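Local structure of beta-lactamase (Francisella tularensis subsp. tularensis, 3P09) at residues A[69-74]-A[120-125]; A[83-88]-A[196-201]. The protein probably hydrolyses the amide bond of beta-lactam antibiotics to give substituted beta-amino acids, as a member of the class A beta-lactamases. All coordinates share one frame; numbering follows the deposited sequence.

After an N-terminal helix and the first strands, the chain enters helix 66-80, which carries 69-74, and then passes through the loop that holds 83-88. It goes on through strands 88-90 and 112-114 to helix 115-123, where 120-125 returns to 69-74 and closes interaction 1 across 45 residues. Interaction 2 closes later, when 196-201, at the start of helix 196-208, meets 83-88 across 107 residues. The segments alternate, so the two contacts cross and do not nest. Their centres lie about 12 Å apart, and they touch where Ile74 CD1 packs on Phe84 CE2 at 3.8 Å. Interaction 1 joins helices 66-80 and 115-123; interaction 2 joins the loop after helix 66-80 to helix 196-208.

Interaction 1 (A[69-74]-A[120-125]); sequences LLVGAI and YAAILS. With SO4 (sulfate ion), chain F.
Behind the presumed active site of this class A enzyme, Val71 of helix 66-80 packs on Ala122 and Ile123 at the end of helix 115-123. A single branch of Val71 makes most of the contact: CG2 lies 3.8 Å from Ile123 CD1 and 4.1 Å from Ala122 CB. The valine has CG1 anti to the backbone N (chi1 164°), which leaves CG2 beside that N and directed at the second helix. Ile123 bends its CG1-CD1 arm back to the valine, and the two side chains cross at about a right angle. The CA atoms of Val71 and Ala122 are 7.5 Å apart. Tyr205 of helix 196-208 touches both Val71 and Ile123, while Leu133 of helix 127-137 meets Ala122. Just beyond, a Schellman motif ends the helix, with Ser125 at positive phi as its C-prime residue; Ser125 N bonds to Ala122 O at 2.8 Å. This turn presents Ser125 OG to sulfate O3 at 2.7 Å, and Thr230 and Thr232 also bind the ion, probably acquired from the crystallisation liquor. Ser125 O accepts a hydrogen bond from Lys67. The buried apolar contact thus joins the helix that follows Ser64 to the turn bearing Ser125, an arrangement consistent with the SxxK motif and with the position of the SDN loop of class A beta-lactamases, which here reads Ser-Asp-Ser.

Interaction 2 (A[83-88]-A[196-201]); sequences GFLDKK and KKHKDI. With SO4 (sulfate ion), chain C.
Leu85 and Ile201 reach toward each other tip to tip, with Leu85 CD1 4.0 Å from Ile201 CD1. The same leucine methyl lies 4.4 Å from His198 CD2, approaching the imidazole obliquely. Leu85 has CD1 anti to CA (chi2 176°), which carries that methyl out to helix 196-208. On the other side of the contact, Ile201 and His198 stand three residues, a little under one turn, apart, and both present their ends to the same leucine.

The next shell fixes these groups. His198 ND1 is hydrogen-bonded to Asp195 and NE2 to Asp78 of helix 66-80, which sets the rotation of the ring. Asp78 also accepts a bond from Leu85 N, and so links both partners through one carboxylate. Met79 of that helix touches His198 and Leu75 touches Ile201. Farther out, Lys196 NZ forms a 2.8 Å salt bridge with Asp200 OD2, using the syn lone pair, and Lys196 N bonds to sulfate O1 at 3.2 Å.

The direct contact is therefore apolar and small, while the bonds to Asp78 and Asp195 probably hold the imidazole and the loop backbone in place; an acidic partner at each imidazole nitrogen would probably favour the protonated, cationic form of His198.

Interaction 1 (A[69-74]-A[120-125])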
ATOM      1  N   LEU A  69       2.471   4.915   2.926  1.00 18.60           N
ATOM      2  CA  LEU A  69       2.830   5.510   4.220  1.00 17.08           C
ATOM      3  C   LEU A  69       3.848   6.630   4.036  1.00 21.04           C
ATOM      4  O   LEU A  69       3.782   7.684   4.681  1.00 21.26           O
ATOM      5  CB  LEU A  69       3.430   4.446   5.132  1.00 18.52           C
ATOM      6  CG  LEU A  69       2.461   3.330   5.496  1.00 18.73           C
ATOM      7  CD1 LEU A  69       3.198   2.226   6.288  1.00 17.09           C
ATOM      8  CD2 LEU A  69       1.320   3.895   6.311  1.00 23.21           C
ATOM      9  N   LEU A  70       4.800   6.375   3.151  1.00 18.38           N
ATOM     10  CA  LEU A  70       5.851   7.336   2.834  1.00 18.69           C
ATOM     11  C   LEU A  70       5.255   8.606   2.238  1.00 19.92           C
ATOM     12  O   LEU A  70       5.622   9.714   2.618  1.00 20.70           O
ATOM     13  CB  LEU A  70       6.834   6.704   1.846  1.00 21.78           C
ATOM     14  CG  LEU A  70       7.914   7.614   1.254  1.00 23.25           C
ATOM     15  CD1 LEU A  70       8.768   8.242   2.360  1.00 26.15           C
ATOM     16  CD2 LEU A  70       8.787   6.878   0.235  1.00 20.31           C
ATOM     17  N   VAL A  71       4.333   8.439   1.296  1.00 18.97           N
ATOM     18  CA  VAL A  71       3.686   9.587   0.674  1.00 15.43           C
ATOM     19  C   VAL A  71       2.813  10.336   1.687  1.00 22.42           C
ATOM     20  O   VAL A  71       2.778  11.566   1.710  1.00 19.03           O
ATOM     21  CB  VAL A  71       2.911   9.162  -0.581  1.00 15.60           C
ATOM     22  CG1 VAL A  71       1.934  10.236  -1.008  1.00 14.23           C
ATOM     23  CG2 VAL A  71       3.903   8.860  -1.681  1.00 16.62           C
ATOM     24  N   GLY A  72       2.137   9.592   2.551  1.00 19.39           N
ATOM     25  CA  GLY A  72       1.425  10.209   3.653  1.00 19.12           C
ATOM     26  C   GLY A  72       2.349  11.080   4.504  1.00 22.49           C
ATOM     27  O   GLY A  72       2.020  12.214   4.853  1.00 22.75           O
ATOM     28  N   ALA A  73       3.516  10.540   4.833  1.00 17.49           N
ATOM     29  CA  ALA A  73       4.511  11.266   5.610  1.00 23.05           C
ATOM     30  C   ALA A  73       4.959  12.534   4.900  1.00 22.82           C
ATOM     31  O   ALA A  73       5.162  13.573   5.523  1.00 26.30           O
ATOM     32  CB  ALA A  73       5.711  10.369   5.898  1.00 23.07           C
ATOM     33  N   ILE A  74       5.148  12.436   3.591  1.00 24.66           N
ATOM     34  CA  ILE A  74       5.555  13.594   2.810  1.00 20.70           C
ATOM     35  C   ILE A  74       4.482  14.678   2.850  1.00 20.21           C
ATOM     36  O   ILE A  74       4.787  15.865   2.977  1.00 23.91           O
ATOM     37  CB  ILE A  74       5.846  13.184   1.351  1.00 19.88           C
ATOM     38  CG1 ILE A  74       7.115  12.329   1.299  1.00 17.29           C
ATOM     39  CG2 ILE A  74       5.962  14.423   0.440  1.00 16.75           C
ATOM     40  CD1 ILE A  74       8.395  13.141   1.508  1.00 20.67           C
ATOM     41  N   TYR A 120       3.591  10.931  -6.829  1.00 17.64           N
ATOM     42  CA  TYR A 120       2.815  10.243  -7.849  1.00 18.01           C
ATOM     43  C   TYR A 120       3.560   9.009  -8.317  1.00 17.01           C
ATOM     44  O   TYR A 120       2.996   7.919  -8.399  1.00 14.49           O
ATOM     45  CB  TYR A 120       2.536  11.213  -9.012  1.00 20.02           C
ATOM     46  CG  TYR A 120       2.047  10.567 -10.283  1.00 20.09           C
ATOM     47  CD1 TYR A 120       2.940  10.187 -11.285  1.00 20.01           C
ATOM     48  CD2 TYR A 120       0.694  10.351 -10.499  1.00 19.16           C
ATOM     49  CE1 TYR A 120       2.486   9.602 -12.470  1.00 19.32           C
ATOM     50  CE2 TYR A 120       0.237   9.762 -11.681  1.00 24.52           C
ATOM     51  CZ  TYR A 120       1.136   9.396 -12.658  1.00 21.74           C
ATOM     52  OH  TYR A 120       0.673   8.813 -13.833  1.00 24.53           O
ATOM     53  N   ALA A 121       4.844   9.180  -8.616  1.00 16.61           N
ATOM     54  CA  ALA A 121       5.691   8.077  -9.048  1.00 15.45           C
ATOM     55  C   ALA A 121       5.747   6.956  -8.008  1.00 17.00           C
ATOM     56  O   ALA A 121       5.652   5.778  -8.364  1.00 18.76           O
ATOM     57  CB  ALA A 121       7.096   8.579  -9.327  1.00 15.25           C
ATOM     58  N   ALA A 122       5.930   7.326  -6.737  1.00 18.87           N
ATOM     59  CA  ALA A 122       6.029   6.348  -5.652  1.00 20.31           C
ATOM     60  C   ALA A 122       4.748   5.535  -5.506  1.00 19.11           C
ATOM     61  O   ALA A 122       4.794   4.319  -5.287  1.00 19.54           O
ATOM     62  CB  ALA A 122       6.378   7.029  -4.325  1.00 17.31           C
ATOM     63  N   ILE A 123       3.605   6.203  -5.624  1.00 18.20           N
ATOM     64  CA  ILE A 123       2.321   5.503  -5.521  1.00 16.29           C
ATOM     65  C   ILE A 123       2.120   4.557  -6.699  1.00 18.19           C
ATOM     66  O   ILE A 123       1.466   3.524  -6.579  1.00 17.42           O
ATOM     67  CB  ILE A 123       1.155   6.496  -5.428  1.00 21.16           C
ATOM     68  CG1 ILE A 123       1.238   7.273  -4.105  1.00 23.25           C
ATOM     69  CG2 ILE A 123      -0.176   5.776  -5.566  1.00 20.90           C
ATOM     70  CD1 ILE A 123       1.239   6.385  -2.839  1.00 19.86           C
ATOM     71  N   LEU A 124       2.698   4.913  -7.837  1.00 18.58           N
ATOM     72  CA  LEU A 124       2.734   4.019  -8.978  1.00 20.74           C
ATOM     73  C   LEU A 124       3.860   2.996  -8.841  1.00 22.60           C
ATOM     74  O   LEU A 124       4.160   2.264  -9.789  1.00 19.80           O
ATOM     75  CB  LEU A 124       2.893   4.810 -10.279  1.00 21.36           C
ATOM     76  CG  LEU A 124       1.569   5.136 -10.967  1.00 21.10           C
ATOM     77  CD1 LEU A 124       0.721   6.075 -10.098  1.00 18.80           C
ATOM     78  CD2 LEU A 124       1.826   5.731 -12.338  1.00 22.51           C
ATOM     79  N   SER A 125       4.474   2.964  -7.661  1.00 17.92           N
ATOM     80  CA  SER A 125       5.498   1.973  -7.297  1.00 20.24           C
ATOM     81  C   SER A 125       6.920   2.167  -7.883  1.00 23.41           C
ATOM     82  O   SER A 125       7.752   1.247  -7.859  1.00 21.25           O
ATOM     83  CB  SER A 125       4.998   0.531  -7.515  1.00 23.09           C
ATOM     84  OG  SER A 125       5.398  -0.286  -6.415  1.00 23.43           O
TER
HETATM   85  S   SO4 F 288       4.467  -3.679  -6.762  1.00 38.81           S
HETATM   86  O1  SO4 F 288       3.995  -4.795  -7.552  1.00 46.44           O
HETATM   87  O2  SO4 F 288       5.515  -4.112  -5.844  1.00 54.17           O
HETATM   88  O3  SO4 F 288       4.996  -2.687  -7.669  1.00 46.41           O
HETATM   89  O4  SO4 F 288       3.366  -3.138  -5.985  1.00 53.95           O

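Interaction 2 (A[83-88]-A[196-201])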
ATOM      1  N   GLY A  83       5.132  24.670   1.055  1.00 43.34           N
ATOM      2  CA  GLY A  83       5.844  24.749  -0.216  1.00 41.42           C
ATOM      3  C   GLY A  83       6.635  23.507  -0.604  1.00 34.48           C
ATOM      4  O   GLY A  83       7.146  23.402  -1.719  1.00 30.35           O
ATOM      5  N   PHE A  84       6.735  22.558   0.318  1.00 23.98           N
ATOM      6  CA  PHE A  84       7.534  21.359   0.098  1.00 27.05           C
ATOM      7  C   PHE A  84       7.111  20.552  -1.141  1.00 29.64           C
ATOM      8  O   PHE A  84       7.965  20.011  -1.845  1.00 24.82           O
ATOM      9  CB  PHE A  84       7.504  20.481   1.347  1.00 23.74           C
ATOM     10  CG  PHE A  84       8.461  19.321   1.309  1.00 25.44           C
ATOM     11  CD1 PHE A  84       9.833  19.531   1.256  1.00 24.66           C
ATOM     12  CD2 PHE A  84       7.986  18.016   1.362  1.00 26.88           C
ATOM     13  CE1 PHE A  84      10.720  18.465   1.239  1.00 29.26           C
ATOM     14  CE2 PHE A  84       8.865  16.934   1.352  1.00 27.55           C
ATOM     15  CZ  PHE A  84      10.238  17.160   1.287  1.00 30.85           C
ATOM     16  N   LEU A  85       5.808  20.472  -1.407  1.00 23.71           N
ATOM     17  CA  LEU A  85       5.326  19.706  -2.565  1.00 23.73           C
ATOM     18  C   LEU A  85       5.826  20.258  -3.901  1.00 25.62           C
ATOM     19  O   LEU A  85       5.943  19.519  -4.874  1.00 23.02           O
ATOM     20  CB  LEU A  85       3.801  19.645  -2.593  1.00 25.79           C
ATOM     21  CG  LEU A  85       3.169  18.677  -1.587  1.00 32.88           C
ATOM     22  CD1 LEU A  85       1.654  18.761  -1.623  1.00 33.83           C
ATOM     23  CD2 LEU A  85       3.618  17.269  -1.890  1.00 36.68           C
ATOM     24  N   ASP A  86       6.095  21.560  -3.944  1.00 24.43           N
ATOM     25  CA  ASP A  86       6.555  22.210  -5.170  1.00 26.63           C
ATOM     26  C   ASP A  86       8.071  22.225  -5.295  1.00 27.83           C
ATOM     27  O   ASP A  86       8.607  22.713  -6.288  1.00 27.92           O
ATOM     28  CB  ASP A  86       6.025  23.639  -5.233  1.00 32.61           C
ATOM     29  CG  ASP A  86       4.519  23.689  -5.307  1.00 47.44           C
ATOM     30  OD1 ASP A  86       3.953  23.069  -6.232  1.00 52.26           O
ATOM     31  OD2 ASP A  86       3.899  24.333  -4.432  1.00 57.23           O
ATOM     32  N   LYS A  87       8.754  21.678  -4.297  1.00 25.75           N
ATOM     33  CA  LYS A  87      10.217  21.706  -4.244  1.00 27.54           C
ATOM     34  C   LYS A  87      10.834  20.839  -5.330  1.00 28.80           C
ATOM     35  O   LYS A  87      10.460  19.677  -5.487  1.00 22.74           O
ATOM     36  CB  LYS A  87      10.716  21.248  -2.867  1.00 31.16           C
ATOM     37  CG  LYS A  87      12.213  20.996  -2.805  1.00 35.68           C
ATOM     38  CD  LYS A  87      12.715  20.865  -1.368  1.00 47.70           C
ATOM     39  CE  LYS A  87      12.878  22.232  -0.708  1.00 64.71           C
ATOM     40  NZ  LYS A  87      13.535  22.147   0.632  1.00 73.54           N
ATOM     41  N   LYS A  88      11.796  21.401  -6.061  1.00 26.69           N
ATOM     42  CA  LYS A  88      12.413  20.717  -7.192  1.00 27.01           C
ATOM     43  C   LYS A  88      13.564  19.827  -6.759  1.00 31.78           C
ATOM     44  O   LYS A  88      14.489  20.278  -6.085  1.00 33.71           O
ATOM     45  CB  LYS A  88      12.912  21.737  -8.229  1.00 40.31           C
ATOM     46  CG  LYS A  88      11.806  22.549  -8.887  1.00 44.40           C
ATOM     47  CD  LYS A  88      12.371  23.719  -9.695  1.00 55.27           C
ATOM     48  CE  LYS A  88      11.276  24.715 -10.081  1.00 65.65           C
ATOM     49  NZ  LYS A  88      11.765  25.823 -10.967  1.00 68.43           N
ATOM     50  N   LYS A 196      -7.992  18.798   4.684  1.00 27.02           N
ATOM     51  CA  LYS A 196      -8.778  18.527   3.486  1.00 27.27           C
ATOM     52  C   LYS A 196      -7.949  18.567   2.207  1.00 29.54           C
ATOM     53  O   LYS A 196      -8.034  17.664   1.385  1.00 27.59           O
ATOM     54  CB  LYS A 196      -9.970  19.477   3.356  1.00 36.63           C
ATOM     55  CG  LYS A 196     -10.825  19.180   2.127  1.00 42.31           C
ATOM     56  CD  LYS A 196     -11.968  20.172   1.970  1.00 57.52           C
ATOM     57  CE  LYS A 196     -12.996  19.667   0.966  1.00 65.13           C
ATOM     58  NZ  LYS A 196     -12.385  19.328  -0.356  1.00 68.13           N
ATOM     59  N   LYS A 197      -7.159  19.614   2.022  1.00 28.36           N
ATOM     60  CA  LYS A 197      -6.395  19.720   0.782  1.00 31.44           C
ATOM     61  C   LYS A 197      -5.462  18.527   0.596  1.00 21.20           C
ATOM     62  O   LYS A 197      -5.298  18.017  -0.515  1.00 23.18           O
ATOM     63  CB  LYS A 197      -5.591  21.017   0.726  1.00 37.17           C
ATOM     64  CG  LYS A 197      -4.868  21.200  -0.599  1.00 48.93           C
ATOM     65  CD  LYS A 197      -4.394  22.634  -0.802  1.00 63.65           C
ATOM     66  CE  LYS A 197      -3.052  22.878  -0.137  1.00 68.97           C
ATOM     67  NZ  LYS A 197      -2.004  21.972  -0.683  1.00 69.01           N
ATOM     68  N   HIS A 198      -4.841  18.084   1.683  1.00 27.06           N
ATOM     69  CA  HIS A 198      -3.858  17.009   1.579  1.00 26.88           C
ATOM     70  C   HIS A 198      -4.482  15.630   1.498  1.00 23.20           C
ATOM     71  O   HIS A 198      -3.916  14.740   0.858  1.00 21.28           O
ATOM     72  CB  HIS A 198      -2.823  17.085   2.702  1.00 26.33           C
ATOM     73  CG  HIS A 198      -1.923  18.278   2.597  1.00 29.08           C
ATOM     74  ND1 HIS A 198      -2.297  19.530   3.033  1.00 34.02           N
ATOM     75  CD2 HIS A 198      -0.680  18.413   2.078  1.00 33.48           C
ATOM     76  CE1 HIS A 198      -1.315  20.385   2.802  1.00 37.55           C
ATOM     77  NE2 HIS A 198      -0.324  19.734   2.218  1.00 32.08           N
ATOM     78  N   LYS A 199      -5.636  15.446   2.142  1.00 21.92           N
ATOM     79  CA  LYS A 199      -6.410  14.228   1.922  1.00 22.49           C
ATOM     80  C   LYS A 199      -6.773  14.077   0.438  1.00 26.28           C
ATOM     81  O   LYS A 199      -6.605  13.009  -0.150  1.00 22.58           O
ATOM     82  CB  LYS A 199      -7.670  14.198   2.802  1.00 26.82           C
ATOM     83  CG  LYS A 199      -7.354  13.961   4.278  1.00 27.06           C
ATOM     84  CD  LYS A 199      -8.598  13.686   5.106  1.00 31.98           C
ATOM     85  CE  LYS A 199      -9.259  14.955   5.562  1.00 39.08           C
ATOM     86  NZ  LYS A 199     -10.061  14.678   6.789  1.00 46.19           N
ATOM     87  N   ASP A 200      -7.264  15.154  -0.167  1.00 21.38           N
ATOM     88  CA  ASP A 200      -7.706  15.085  -1.554  1.00 21.82           C
ATOM     89  C   ASP A 200      -6.538  14.702  -2.478  1.00 22.99           C
ATOM     90  O   ASP A 200      -6.694  13.952  -3.439  1.00 20.86           O
ATOM     91  CB  ASP A 200      -8.343  16.414  -1.972  1.00 25.54           C
ATOM     92  CG  ASP A 200      -9.726  16.627  -1.346  1.00 41.30           C
ATOM     93  OD1 ASP A 200     -10.329  15.639  -0.867  1.00 43.03           O
ATOM     94  OD2 ASP A 200     -10.214  17.782  -1.339  1.00 41.64           O
ATOM     95  N   ILE A 201      -5.356  15.199  -2.155  1.00 20.86           N
ATOM     96  CA  ILE A 201      -4.164  14.916  -2.951  1.00 15.88           C
ATOM     97  C   ILE A 201      -3.783  13.457  -2.820  1.00 17.68           C
ATOM     98  O   ILE A 201      -3.459  12.778  -3.809  1.00 20.93           O
ATOM     99  CB  ILE A 201      -2.985  15.809  -2.485  1.00 18.99           C
ATOM    100  CG1 ILE A 201      -3.244  17.267  -2.910  1.00 24.85           C
ATOM    101  CG2 ILE A 201      -1.670  15.303  -3.065  1.00 21.10           C
ATOM    102  CD1 ILE A 201      -2.299  18.286  -2.282  1.00 23.17           C
TER
HETATM  103  S   SO4 C 291      -8.922  20.435   8.384  1.00 92.66           S
HETATM  104  O1  SO4 C 291      -9.515  19.628   7.318  1.00 85.12           O
HETATM  105  O2  SO4 C 291      -7.983  19.629   9.160  1.00 91.93           O
HETATM  106  O3  SO4 C 291      -8.224  21.569   7.787  1.00 96.02           O
HETATM  107  O4  SO4 C 291      -9.963  20.926   9.282  1.00 97.57           O